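Local coordinates for uncharacterised protein (Vibrio cholerae, PDB 5KKO) that is of unknown function but forms a small strand-helix-helix subunit that assembles with other copies of itself, at residues L18-I23 against E29-L34. Sequence-based numbering, arbitrary orientation.
Unlike the reference sequence in segment 29-34: Leu32 (reference Ile).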
loop_
_atom_site.group_PDB
_atom_site.type_symbol
_atom_site.label_atom_id
_atom_site.label_comp_id
_atom_site.label_asym_id
_atom_site.label_seq_id
_atom_site.Cartn_x
_atom_site.Cartn_y
_atom_site.Cartn_z
ATOM N N LEU C 18 -7.617 4.502 -20.727
ATOM C CA LEU C 18 -7.974 3.218 -21.332
ATOM C C LEU C 18 -8.044 3.329 -22.845
ATOM O O LEU C 18 -7.569 2.424 -23.578
ATOM C CB LEU C 18 -9.317 2.687 -20.744
ATOM C CG LEU C 18 -9.123 2.059 -19.371
ATOM C CD1 LEU C 18 -10.487 2.015 -18.575
ATOM C CD2 LEU C 18 -8.518 0.650 -19.418
ATOM N N ARG C 19 -8.681 4.384 -23.327
ATOM C CA ARG C 19 -8.792 4.568 -24.768
ATOM C C ARG C 19 -7.421 4.772 -25.397
ATOM O O ARG C 19 -7.121 4.229 -26.490
ATOM C CB ARG C 19 -9.688 5.759 -25.035
ATOM C CG ARG C 19 -9.845 6.010 -26.518
ATOM C CD ARG C 19 -10.728 7.257 -26.683
ATOM N NE ARG C 19 -10.518 7.779 -28.031
ATOM C CZ ARG C 19 -11.034 7.182 -29.075
ATOM N NH1 ARG C 19 -11.854 6.158 -28.857
ATOM N NH2 ARG C 19 -10.804 7.670 -30.307
ATOM N N ILE C 20 -6.566 5.553 -24.738
ATOM C CA ILE C 20 -5.246 5.861 -25.286
ATOM C C ILE C 20 -4.433 4.573 -25.488
ATOM O O ILE C 20 -3.691 4.463 -26.482
ATOM C CB ILE C 20 -4.509 6.860 -24.380
ATOM C CG1 ILE C 20 -5.056 8.237 -24.526
ATOM C CG2 ILE C 20 -2.961 6.883 -24.736
ATOM C CD1 ILE C 20 -4.707 9.117 -23.303
ATOM N N THR C 21 -4.587 3.553 -24.634
ATOM C CA THR C 21 -3.796 2.363 -24.855
ATOM C C THR C 21 -4.054 1.693 -26.199
ATOM O O THR C 21 -3.174 0.971 -26.681
ATOM C CB THR C 21 -4.026 1.285 -23.773
ATOM O OG1 THR C 21 -5.362 0.779 -23.819
ATOM C CG2 THR C 21 -3.754 1.829 -22.397
ATOM N N THR C 22 -5.211 1.934 -26.848
ATOM C CA THR C 22 -5.490 1.255 -28.093
ATOM C C THR C 22 -5.787 2.213 -29.255
ATOM O O THR C 22 -6.242 1.751 -30.312
ATOM C CB THR C 22 -6.645 0.262 -27.929
ATOM O OG1 THR C 22 -7.841 0.937 -27.523
ATOM C CG2 THR C 22 -6.311 -0.898 -26.883
ATOM N N ILE C 23 -5.472 3.511 -29.111
ATOM C CA ILE C 23 -5.699 4.429 -30.231
ATOM C C ILE C 23 -4.794 4.034 -31.384
ATOM O O ILE C 23 -3.567 4.061 -31.242
ATOM C CB ILE C 23 -5.446 5.865 -29.810
ATOM C CG1 ILE C 23 -6.546 6.388 -28.894
ATOM C CG2 ILE C 23 -5.419 6.796 -31.107
ATOM C CD1 ILE C 23 -6.303 7.782 -28.363
ATOM N N GLU C 29 4.735 3.843 -28.684
ATOM C CA GLU C 29 5.579 4.721 -27.910
ATOM C C GLU C 29 4.888 6.070 -27.587
ATOM O O GLU C 29 5.017 6.586 -26.511
ATOM C CB GLU C 29 6.938 4.949 -28.631
ATOM C CG GLU C 29 7.755 3.661 -28.860
ATOM C CD GLU C 29 7.585 2.927 -30.225
ATOM O OE1 GLU C 29 8.630 2.271 -30.683
ATOM O OE2 GLU C 29 6.452 2.956 -30.816
ATOM N N GLN C 30 4.192 6.610 -28.567
ATOM C CA GLN C 30 3.469 7.865 -28.326
ATOM C C GLN C 30 2.387 7.654 -27.295
ATOM O O GLN C 30 2.112 8.540 -26.482
ATOM C CB GLN C 30 2.864 8.363 -29.647
ATOM C CG GLN C 30 3.897 8.958 -30.656
ATOM C CD GLN C 30 3.207 9.330 -31.968
ATOM O OE1 GLN C 30 2.315 8.590 -32.473
ATOM N NE2 GLN C 30 3.603 10.455 -32.514
ATOM N N ARG C 31 1.690 6.509 -27.388
ATOM C CA ARG C 31 0.637 6.231 -26.395
ATOM C C ARG C 31 1.231 6.153 -24.998
ATOM O O ARG C 31 0.663 6.661 -24.033
ATOM C CB ARG C 31 -0.064 4.900 -26.729
ATOM C CG ARG C 31 -0.888 5.016 -28.045
ATOM C CD ARG C 31 -1.576 3.707 -28.313
ATOM N NE ARG C 31 -1.094 3.172 -29.587
ATOM C CZ ARG C 31 -1.219 1.940 -30.017
ATOM N NH1 ARG C 31 -1.775 0.972 -29.306
ATOM N NH2 ARG C 31 -0.744 1.706 -31.232
ATOM N N LEU C 32 2.383 5.506 -24.883
ATOM C CA LEU C 32 3.040 5.427 -23.579
ATOM C C LEU C 32 3.446 6.798 -23.075
ATOM O O LEU C 32 3.323 7.051 -21.868
ATOM C CB LEU C 32 4.308 4.529 -23.658
ATOM C CG LEU C 32 3.961 3.046 -23.752
ATOM C CD1 LEU C 32 5.228 2.217 -24.102
ATOM C CD2 LEU C 32 3.383 2.495 -22.392
ATOM N N GLU C 33 3.907 7.708 -23.959
ATOM C CA GLU C 33 4.260 9.045 -23.460
ATOM C C GLU C 33 3.019 9.783 -22.972
ATOM O O GLU C 33 3.092 10.585 -22.025
ATOM C CB GLU C 33 4.973 9.841 -24.588
ATOM C CG GLU C 33 6.339 9.322 -24.950
ATOM C CD GLU C 33 7.367 9.550 -23.909
ATOM O OE1 GLU C 33 7.142 10.335 -22.945
ATOM O OE2 GLU C 33 8.448 8.961 -24.089
ATOM N N LEU C 34 1.873 9.596 -23.655
ATOM C CA LEU C 34 0.656 10.272 -23.224
ATOM C C LEU C 34 0.167 9.684 -21.923
ATOM O O LEU C 34 -0.305 10.416 -21.031
ATOM C CB LEU C 34 -0.369 10.139 -24.337
ATOM C CG LEU C 34 -1.623 10.950 -24.369
ATOM C CD1 LEU C 34 -1.277 12.471 -24.236
ATOM C CD2 LEU C 34 -2.283 10.646 -25.733
#
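The guanidinium of Arg31 reaches across a helical hairpin, helix 11-20 and helix 28-43 joined by a short loop, and takes hold of the backbone of the turn at Ile20 to Ile23. Its NH1 donates to Thr21 O at 3.0 Å with a fairly straight N-H...O angle of 160°. The acceptor lies in the guanidinium plane, at its edge, while NH1 sits above the carbonyl plane of Thr21 rather than on a lone pair. Ile23 O comes over one face of the same group, 3.1 Å from NE, but the angle is too poor for a hydrogen bond; NE spends its hydrogen on Leu26 O in the connecting loop. One arginine thus ties two points of the chain reversal to the second helix. The side chain is extended at chi2 and bends at chi3 (-119°), which turns the guanidinium toward the turn. The type I turn from Ile20 to Ile23 presents the carbonyls it meets. Thr21 OG1 donates back to Leu18 O, 2.8 Å away. Thr21 packs on Lys36 of a second subunit. Further along the hairpin the contact becomes apolar, and Ile20 also touches Ile35 and His38 on the second helix. The side chains of Ile20 and Leu34 cross at about a right angle, with Ile20 CD1 against Leu34 CG at 3.7 Å and Ile20 CG2 4.0 Å from Arg31 CB.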